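Local coordinates for protein xyloglucan-specific endo-beta-1,4-glucanase (Uncultured bacterium, PDB 4W88) that probably hydrolyses internal beta-1,4-glucosidic bonds in the backbone of xyloglucan, as a family 5 glycoside hydrolase of the plant cell wall-degrading kind, at residues 110-115 with 168-173; 192-197 with 219-224; 205-210 with 258-263. The protein carries 1 engineered substitution. One frame throughout, in Å; residues are numbered along the deposited sequence.

Contact 1 (110-115 with 168-173); sequences LKTDPN and KLINAM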
loop_
_atom_site.group_PDB
_atom_site.type_symbol
_atom_site.label_atom_id
_atom_site.label_comp_id
_atom_site.label_asym_id
_atom_site.label_seq_id
_atom_site.Cartn_x
_atom_site.Cartn_y
_atom_site.Cartn_z
ATOM N N LEU A 110 -10.061 1.664 13.489
ATOM C CA LEU A 110 -8.650 1.314 13.632
ATOM C C LEU A 110 -7.861 2.520 14.176
ATOM O O LEU A 110 -7.185 3.244 13.430
ATOM C CB LEU A 110 -8.046 0.755 12.356
ATOM C CG LEU A 110 -6.905 -0.244 12.540
ATOM C CD1 LEU A 110 -6.425 -0.786 11.195
ATOM C CD2 LEU A 110 -5.706 0.340 13.262
ATOM N N LYS A 111 -8.056 2.782 15.460
ATOM C CA LYS A 111 -7.424 3.880 16.199
ATOM C C LYS A 111 -6.554 3.197 17.245
ATOM O O LYS A 111 -7.072 2.428 18.074
ATOM C CB LYS A 111 -8.460 4.748 16.851
ATOM C CG LYS A 111 -9.534 5.163 15.891
ATOM C CD LYS A 111 -9.440 6.557 15.518
ATOM C CE LYS A 111 -10.571 7.070 14.662
ATOM N NZ LYS A 111 -10.144 8.325 13.958
ATOM N N THR A 112 -5.227 3.412 17.186
ATOM C CA THR A 112 -4.267 2.586 17.947
ATOM C C THR A 112 -4.124 2.970 19.428
ATOM O O THR A 112 -3.101 3.440 19.841
ATOM C CB THR A 112 -2.895 2.620 17.255
ATOM O OG1 THR A 112 -2.516 3.955 17.032
ATOM C CG2 THR A 112 -2.975 1.857 15.974
ATOM N N ASP A 113 -5.201 2.821 20.182
ATOM C CA ASP A 113 -5.166 2.980 21.605
ATOM C C ASP A 113 -4.755 1.675 22.219
ATOM O O ASP A 113 -5.460 0.673 22.124
ATOM C CB ASP A 113 -6.538 3.430 22.087
ATOM C CG ASP A 113 -6.624 3.560 23.580
ATOM O OD1 ASP A 113 -5.659 3.212 24.341
ATOM O OD2 ASP A 113 -7.703 4.006 23.982
ATOM N N PRO A 114 -3.597 1.661 22.896
ATOM C CA PRO A 114 -3.134 0.364 23.446
ATOM C C PRO A 114 -4.105 -0.255 24.464
ATOM O O PRO A 114 -4.142 -1.464 24.649
ATOM C CB PRO A 114 -1.809 0.761 24.141
ATOM C CG PRO A 114 -1.346 1.930 23.363
ATOM C CD PRO A 114 -2.597 2.717 23.103
ATOM N N ASN A 115 -4.941 0.562 25.073
ATOM C CA ASN A 115 -5.917 0.027 26.009
ATOM C C ASN A 115 -7.048 -0.681 25.357
ATOM O O ASN A 115 -7.806 -1.322 26.060
ATOM C CB ASN A 115 -6.495 1.116 26.881
ATOM C CG ASN A 115 -5.456 1.727 27.754
ATOM O OD1 ASN A 115 -4.498 1.070 28.198
ATOM N ND2 ASN A 115 -5.594 2.982 27.977
ATOM N N LYS A 168 4.122 -1.546 20.220
ATOM C CA LYS A 168 3.774 -2.883 20.753
ATOM C C LYS A 168 2.417 -3.376 20.219
ATOM O O LYS A 168 2.284 -4.545 19.849
ATOM C CB LYS A 168 3.868 -2.999 22.318
ATOM C CG LYS A 168 5.219 -2.734 22.977
ATOM C CD LYS A 168 5.216 -3.098 24.498
ATOM C CE LYS A 168 4.702 -1.971 25.416
ATOM N NZ LYS A 168 5.705 -0.952 25.908
ATOM N N LEU A 169 1.410 -2.485 20.211
ATOM C CA LEU A 169 0.079 -2.807 19.699
ATOM C C LEU A 169 0.150 -3.167 18.218
ATOM O O LEU A 169 -0.507 -4.112 17.783
ATOM C CB LEU A 169 -0.875 -1.634 19.933
ATOM C CG LEU A 169 -2.243 -1.702 19.268
ATOM C CD1 LEU A 169 -3.052 -2.898 19.812
ATOM C CD2 LEU A 169 -3.020 -0.430 19.489
ATOM N N ILE A 170 0.962 -2.455 17.449
ATOM C CA ILE A 170 1.102 -2.765 16.003
ATOM C C ILE A 170 1.626 -4.185 15.852
ATOM O O ILE A 170 1.129 -4.977 15.041
ATOM C CB ILE A 170 2.015 -1.803 15.295
ATOM C CG1 ILE A 170 1.317 -0.420 15.239
ATOM C CG2 ILE A 170 2.314 -2.336 13.877
ATOM C CD1 ILE A 170 -0.079 -0.287 14.635
ATOM N N ASN A 171 2.620 -4.526 16.670
ATOM C CA ASN A 171 3.130 -5.905 16.604
ATOM C C ASN A 171 2.038 -6.979 16.894
ATOM O O ASN A 171 1.995 -8.009 16.197
ATOM C CB ASN A 171 4.372 -6.173 17.502
ATOM C CG ASN A 171 5.563 -5.360 17.090
ATOM O OD1 ASN A 171 5.782 -5.073 15.914
ATOM N ND2 ASN A 171 6.321 -4.917 18.079
ATOM N N ALA A 172 1.201 -6.721 17.900
ATOM C CA ALA A 172 0.098 -7.611 18.219
ATOM C C ALA A 172 -0.908 -7.701 17.065
ATOM O O ALA A 172 -1.367 -8.752 16.707
ATOM C CB ALA A 172 -0.608 -7.133 19.478
HETATM N N MSE A 173 -1.171 -6.581 16.427
HETATM C CA MSE A 173 -2.151 -6.507 15.326
HETATM C C MSE A 173 -1.598 -7.269 14.111
HETATM O O MSE A 173 -2.338 -7.974 13.441
HETATM C CB MSE A 173 -2.583 -5.053 14.966
HETATM C CG MSE A 173 -3.393 -4.504 16.144
HETATM SE SE MSE A 173 -4.037 -2.686 15.762
HETATM C CE MSE A 173 -5.583 -3.155 14.630
#
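Leu-169 reaches from helix 164-182 into the bend of loop 110-115. Its CG is anti to the backbone N (chi1 170°), and this sends CD2 against the peptide at Thr-112. Leu-169 CD2 lies 3.6 Å from Thr-112 C and 4.0 Å from Pro-114 CA, so one methyl touches the main chain on both sides of Asp-113. The Thr-112 and Leu-169 side chains cross obliquely, with Thr-112 CB 3.8 Å from Leu-169 CD2. The methyl Thr-112 CG2 also meets Ile-170 CD1 at 3.8 Å, again at a slant. Thr-112 OG1 sits between the backbone N and the carbonyl carbon, and it is hydrogen-bonded to Glu-166 one turn back on the helix. Leu-110 and Met-173, a selenomethionine, meet tip to tip. The Met-173 chain bends at chi3 (80°), and its CE comes 3.8 Å from Leu-110 CD2.

No hydrogen bond joins the two segments. Two short turns shape the loop, and Thr-112 also bonds through its backbone to Arg-151. Thr-112 centres an inverse gamma turn, closed by Asp-113 N to Lys-111 O (2.8 Å). Asp-113 OD1 accepts from Asn-115 N in an Asx turn, met from above the carboxylate plane.

The contact packs the loop between strand 97-101 and helix 117-134 of the (beta/alpha)8 barrel on outer helix 164-182. Helix 117-134 adjoins both Leu-169 and Met-173 through Leu-120.

Contact 2 (192-197 with 219-224); sequences VLIICT and AVALHT
The imidazole of His-223 stands beyond the paired residues, and its partners lie outside the two segments. It stacks on His-200, ND1 is hydrogen-bonded to Glu-149 of the glycan pocket, and NE2 to Thr-270. The strands themselves are joined by three backbone hydrogen bonds between peptides. Ala-219 N approaches Leu-193 O at 3.0 Å from above the carbonyl plane. Ile-195 N meets Ala-219 O at 2.9 Å, and Ala-221 N meets Ile-195 O at 2.9 Å, both nearly along the C=O axis. These bonds set the parallel register of strands 193-196 and 218-223, neighbours in the TIM barrel.

Ile-194, Ala-219 and Ala-221 share the face turned to the barrel interior. Ile-194 CG2, anti to the backbone N, presses on Ala-221 CB at 3.3 Å, an unusually tight fit. On the other face the Ile-195 and Val-220 side chains cross obliquely, with Ile-195 CG1 4.0 Å from Val-220 CG2, and Ile-195 also packs on helix 164-182.

The short strand axes diverge by 49°. Thr-197 N and Ala-221 O end 4.0 Å apart, both buried without a partner in the model. Backbone pairing gives way near the C-terminal strand ends, the side where TIM barrels carry their active site.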
loop_
_atom_site.group_PDB
_atom_site.type_symbol
_atom_site.label_atom_id
_atom_site.label_comp_id
_atom_site.label_asym_id
_atom_site.label_seq_id
_atom_site.Cartn_x
_atom_site.Cartn_y
_atom_site.Cartn_z
ATOM N N VAL A 192 1.900 -14.666 0.431
ATOM C CA VAL A 192 2.672 -13.593 1.014
ATOM C C VAL A 192 1.720 -12.665 1.811
ATOM O O VAL A 192 0.797 -12.062 1.232
ATOM C CB VAL A 192 3.467 -12.791 -0.032
ATOM C CG1 VAL A 192 4.300 -11.627 0.598
ATOM C CG2 VAL A 192 4.359 -13.717 -0.841
ATOM N N LEU A 193 2.077 -12.443 3.094
ATOM C CA LEU A 193 1.364 -11.540 3.936
ATOM C C LEU A 193 2.245 -10.366 4.301
ATOM O O LEU A 193 3.359 -10.575 4.747
ATOM C CB LEU A 193 0.848 -12.214 5.193
ATOM C CG LEU A 193 0.021 -13.465 4.977
ATOM C CD1 LEU A 193 -0.509 -14.073 6.259
ATOM C CD2 LEU A 193 -1.163 -13.257 4.030
ATOM N N ILE A 194 1.722 -9.153 4.161
ATOM C CA ILE A 194 2.544 -7.965 4.174
ATOM C C ILE A 194 2.121 -7.164 5.416
ATOM O O ILE A 194 1.026 -6.580 5.479
ATOM C CB ILE A 194 2.387 -7.115 2.888
ATOM C CG1 ILE A 194 2.688 -7.932 1.629
ATOM C CG2 ILE A 194 3.319 -5.880 2.946
ATOM C CD1 ILE A 194 2.377 -7.232 0.296
ATOM N N ILE A 195 2.997 -7.191 6.403
ATOM C CA ILE A 195 2.779 -6.526 7.655
ATOM C C ILE A 195 3.331 -5.096 7.524
ATOM O O ILE A 195 3.920 -4.724 6.492
ATOM C CB ILE A 195 3.435 -7.298 8.829
ATOM C CG1 ILE A 195 4.956 -7.333 8.736
ATOM C CG2 ILE A 195 2.788 -8.668 9.005
ATOM C CD1 ILE A 195 5.664 -7.769 10.020
ATOM N N CYS A 196 3.227 -4.293 8.578
ATOM C CA CYS A 196 3.688 -2.919 8.500
ATOM C C CYS A 196 4.154 -2.400 9.841
ATOM O O CYS A 196 3.857 -2.973 10.899
ATOM C CB CYS A 196 2.573 -1.998 7.943
ATOM S SG CYS A 196 1.120 -1.847 8.964
ATOM N N THR A 197 4.882 -1.276 9.784
ATOM C CA THR A 197 5.166 -0.486 10.937
ATOM C C THR A 197 4.016 0.483 11.267
ATOM O O THR A 197 3.115 0.714 10.464
ATOM C CB THR A 197 6.405 0.369 10.667
ATOM O OG1 THR A 197 6.151 1.073 9.459
ATOM C CG2 THR A 197 7.710 -0.463 10.571
ATOM N N ALA A 219 6.276 -10.204 4.298
ATOM C CA ALA A 219 7.103 -9.050 3.902
ATOM C C ALA A 219 6.672 -7.868 4.767
ATOM O O ALA A 219 5.586 -7.879 5.338
ATOM C CB ALA A 219 6.932 -8.709 2.391
ATOM N N VAL A 220 7.533 -6.866 4.800
ATOM C CA VAL A 220 7.307 -5.634 5.527
ATOM C C VAL A 220 7.081 -4.451 4.529
ATOM O O VAL A 220 7.907 -4.232 3.636
ATOM C CB VAL A 220 8.445 -5.288 6.475
ATOM C CG1 VAL A 220 8.146 -3.955 7.182
ATOM C CG2 VAL A 220 8.645 -6.434 7.478
ATOM N N ALA A 221 5.936 -3.781 4.681
ATOM C CA ALA A 221 5.530 -2.662 3.886
ATOM C C ALA A 221 5.882 -1.357 4.640
ATOM O O ALA A 221 5.687 -1.218 5.885
ATOM C CB ALA A 221 4.040 -2.708 3.609
ATOM N N LEU A 222 6.407 -0.442 3.837
ATOM C CA LEU A 222 6.689 0.948 4.214
ATOM C C LEU A 222 6.134 1.890 3.191
ATOM O O LEU A 222 6.007 1.533 2.048
ATOM C CB LEU A 222 8.225 1.151 4.403
ATOM C CG LEU A 222 8.825 0.194 5.405
ATOM C CD1 LEU A 222 10.309 0.262 5.276
ATOM C CD2 LEU A 222 8.380 0.480 6.871
ATOM N N HIS A 223 5.896 3.149 3.591
ATOM C CA HIS A 223 5.560 4.189 2.661
ATOM C C HIS A 223 6.618 5.270 2.765
ATOM O O HIS A 223 6.879 5.762 3.843
ATOM C CB HIS A 223 4.208 4.812 2.943
ATOM C CG HIS A 223 3.056 3.891 2.753
ATOM N ND1 HIS A 223 1.749 4.205 3.127
ATOM C CD2 HIS A 223 2.997 2.672 2.176
ATOM C CE1 HIS A 223 0.971 3.199 2.799
ATOM N NE2 HIS A 223 1.700 2.278 2.211
ATOM N N THR A 224 7.223 5.605 1.618
ATOM C CA THR A 224 8.358 6.471 1.597
ATOM C C THR A 224 8.232 7.476 0.471
ATOM O O THR A 224 8.818 7.329 -0.623
ATOM C CB THR A 224 9.720 5.765 1.555
ATOM O OG1 THR A 224 9.787 4.833 0.476
ATOM C CG2 THR A 224 9.967 5.083 2.807
#

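Contact 3 (205-210 with 258-263); sequences PTLKDL and KYLIDK
The last turn of helix 204-208 and the end of helix 246-261 approach each other, with Leu-207 CA and Tyr-259 CA 6.5 Å apart, and segment 258-261 makes a wider pi-type turn there. Both helices belong to the outer layer of the (beta/alpha)8, or TIM, barrel. Helix 204-208 lies between strands 193-196 and 218-223, and helix 246-261 comes before strand 267-272, so the contact joins helices of neighbouring beta-alpha units. No hydrogen bond crosses between the segments. The contact is packing, of side chains on each other and of the Tyr-259 ring on the Lys-208 main chain.

Tyr-259 is the main bridge. Its CG is anti to the carbonyl carbon (chi1 -73°), and the ring extends across to the backbone of the shorter helix. Lys-208 N stands over one ring face, 3.9 Å above the plane and offset toward the rim. Lys-208 CA is 3.7 Å from Tyr-259 CE1, so the main chain of Lys-208 lies against this part of the ring. Leu-207 CB approaches obliquely, 4.0 Å from Tyr-259 CG.

Deeper in, Leu-207 and Leu-260 cross at about a right angle, and Leu-207 CD2 touches Leu-260 CD1 at 3.8 Å. Leu-210 reaches the same leucine more loosely, with its CD2 4.4 Å from Leu-260 CD2. Leu-210 and Leu-260 both rest on Val-220 of strand 218-223, so this end of the contact faces the barrel wall.

The outer end is more polar. Lys-208 runs obliquely to the tyrosine, and its chain bends at chi3 (-66°). The Tyr-259 hydroxyl is hydrogen-bonded to Glu-204, at the start of the shorter helix. This tethers the ring tip to that helix. Lys-208 CE, the carbon that carries the ammonium group, is 3.2 Å from Tyr-259 OH.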
loop_
_atom_site.group_PDB
_atom_site.type_symbol
_atom_site.label_atom_id
_atom_site.label_comp_id
_atom_site.label_asym_id
_atom_site.label_seq_id
_atom_site.Cartn_x
_atom_site.Cartn_y
_atom_site.Cartn_z
ATOM N N PRO A 205 13.649 4.540 15.220
ATOM C CA PRO A 205 12.970 3.982 16.377
ATOM C C PRO A 205 11.784 3.053 15.985
ATOM O O PRO A 205 11.490 2.049 16.673
ATOM C CB PRO A 205 12.474 5.240 17.129
ATOM C CG PRO A 205 13.322 6.348 16.636
ATOM C CD PRO A 205 13.588 6.015 15.220
ATOM N N THR A 206 11.091 3.394 14.884
ATOM C CA THR A 206 9.935 2.614 14.458
ATOM C C THR A 206 10.380 1.244 13.955
ATOM O O THR A 206 9.741 0.238 14.247
ATOM C CB THR A 206 9.224 3.345 13.332
ATOM O OG1 THR A 206 9.151 4.754 13.630
ATOM C CG2 THR A 206 7.869 2.747 13.033
ATOM N N LEU A 207 11.487 1.203 13.214
ATOM C CA LEU A 207 11.971 -0.077 12.698
ATOM C C LEU A 207 12.569 -0.919 13.819
ATOM O O LEU A 207 12.381 -2.127 13.819
ATOM C CB LEU A 207 12.998 0.157 11.602
ATOM C CG LEU A 207 12.534 0.758 10.275
ATOM C CD1 LEU A 207 13.754 1.080 9.398
ATOM C CD2 LEU A 207 11.598 -0.191 9.562
ATOM N N LYS A 208 13.331 -0.278 14.731
ATOM C CA LYS A 208 13.916 -0.957 15.896
ATOM C C LYS A 208 12.833 -1.692 16.698
ATOM O O LYS A 208 13.078 -2.754 17.217
ATOM C CB LYS A 208 14.686 0.041 16.771
ATOM C CG LYS A 208 15.385 -0.532 17.965
ATOM C CD LYS A 208 16.139 0.575 18.723
ATOM C CE LYS A 208 17.303 1.163 17.918
ATOM N NZ LYS A 208 18.180 2.102 18.691
ATOM N N ASP A 209 11.618 -1.181 16.755
ATOM C CA ASP A 209 10.591 -1.837 17.574
ATOM C C ASP A 209 9.758 -2.857 16.833
ATOM O O ASP A 209 8.868 -3.430 17.425
ATOM C CB ASP A 209 9.630 -0.799 18.184
ATOM C CG ASP A 209 10.231 -0.085 19.382
ATOM O OD1 ASP A 209 11.300 -0.511 19.876
ATOM O OD2 ASP A 209 9.663 0.915 19.838
ATOM N N LEU A 210 9.939 -3.014 15.541
ATOM C CA LEU A 210 9.083 -3.906 14.753
ATOM C C LEU A 210 9.466 -5.351 14.995
ATOM O O LEU A 210 10.587 -5.755 14.756
ATOM C CB LEU A 210 9.222 -3.639 13.259
ATOM C CG LEU A 210 8.340 -4.482 12.327
ATOM C CD1 LEU A 210 6.868 -4.077 12.417
ATOM C CD2 LEU A 210 8.824 -4.328 10.915
ATOM N N LYS A 258 19.626 -1.570 7.284
ATOM C CA LYS A 258 20.146 -2.029 8.568
ATOM C C LYS A 258 19.157 -2.976 9.230
ATOM O O LYS A 258 19.515 -4.035 9.762
ATOM C CB LYS A 258 20.333 -0.811 9.470
ATOM C CG LYS A 258 21.175 -0.948 10.722
ATOM C CD LYS A 258 21.595 0.478 11.079
ATOM C CE LYS A 258 22.698 0.546 12.098
ATOM N NZ LYS A 258 22.094 0.463 13.450
ATOM N N TYR A 259 17.904 -2.602 9.258
ATOM C CA TYR A 259 16.954 -3.358 10.092
ATOM C C TYR A 259 16.183 -4.450 9.370
ATOM O O TYR A 259 15.646 -5.329 10.022
ATOM C CB TYR A 259 15.982 -2.382 10.732
ATOM C CG TYR A 259 16.587 -1.562 11.846
ATOM C CD1 TYR A 259 16.608 -2.059 13.143
ATOM C CD2 TYR A 259 17.153 -0.318 11.615
ATOM C CE1 TYR A 259 17.171 -1.335 14.169
ATOM C CE2 TYR A 259 17.742 0.402 12.656
ATOM C CZ TYR A 259 17.726 -0.127 13.918
ATOM O OH TYR A 259 18.258 0.506 14.983
ATOM N N LEU A 260 16.139 -4.391 8.033
ATOM C CA LEU A 260 15.306 -5.303 7.250
ATOM C C LEU A 260 16.105 -5.991 6.142
ATOM O O LEU A 260 16.313 -7.199 6.180
ATOM C CB LEU A 260 14.024 -4.560 6.714
ATOM C CG LEU A 260 13.060 -4.065 7.787
ATOM C CD1 LEU A 260 11.956 -3.146 7.224
ATOM C CD2 LEU A 260 12.419 -5.203 8.505
ATOM N N ILE A 261 16.581 -5.230 5.170
ATOM C CA ILE A 261 17.116 -5.856 3.957
ATOM C C ILE A 261 18.333 -6.668 4.328
ATOM O O ILE A 261 18.508 -7.805 3.847
ATOM C CB ILE A 261 17.474 -4.810 2.893
ATOM C CG1 ILE A 261 16.210 -4.087 2.418
ATOM C CG2 ILE A 261 18.237 -5.435 1.732
ATOM C CD1 ILE A 261 16.483 -2.816 1.655
ATOM N N ASP A 262 19.212 -6.100 5.147
ATOM C CA ASP A 262 20.485 -6.813 5.469
ATOM C C ASP A 262 20.334 -7.938 6.518
ATOM O O ASP A 262 21.231 -8.678 6.794
ATOM C CB ASP A 262 21.551 -5.831 5.870
ATOM C CG ASP A 262 22.011 -4.913 4.719
ATOM O OD1 ASP A 262 21.742 -5.153 3.488
ATOM O OD2 ASP A 262 22.663 -3.922 5.064
ATOM N N LYS A 263 19.130 -8.033 7.052
ATOM C CA LYS A 263 18.766 -9.159 7.815
ATOM C C LYS A 263 17.970 -10.169 7.018
ATOM O O LYS A 263 17.475 -11.157 7.585
ATOM C CB LYS A 263 17.922 -8.718 9.008
ATOM C CG LYS A 263 18.581 -7.779 10.010
ATOM C CD LYS A 263 17.626 -7.765 11.211
ATOM C CE LYS A 263 18.017 -6.820 12.317
ATOM N NZ LYS A 263 19.352 -7.175 12.865
#

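How the contacts relate
All three contacts belong to one eight-stranded parallel TIM barrel. Contact 2 lies nearest the chain centre. The centres of contacts 1 and 3 are about 16 Å and about 12 Å from its centre, and about 19 Å from each other. Contact 1 closes before the others open, while the segments of contacts 2 and 3 alternate. Helix 164-182 of contact 1 leads into strand 193-196 of contact 2, and helix 204-208 of contact 3 connects the two strands of contact 2. Ile-170 packs on Cys-196, and Thr-206 on Thr-197. Asn-171 and Asp-209 probably hydrogen-bond. Outer helices and barrel wall thus pack continuously, with the Leu-222 side chain about 9 Å from a bound glucose.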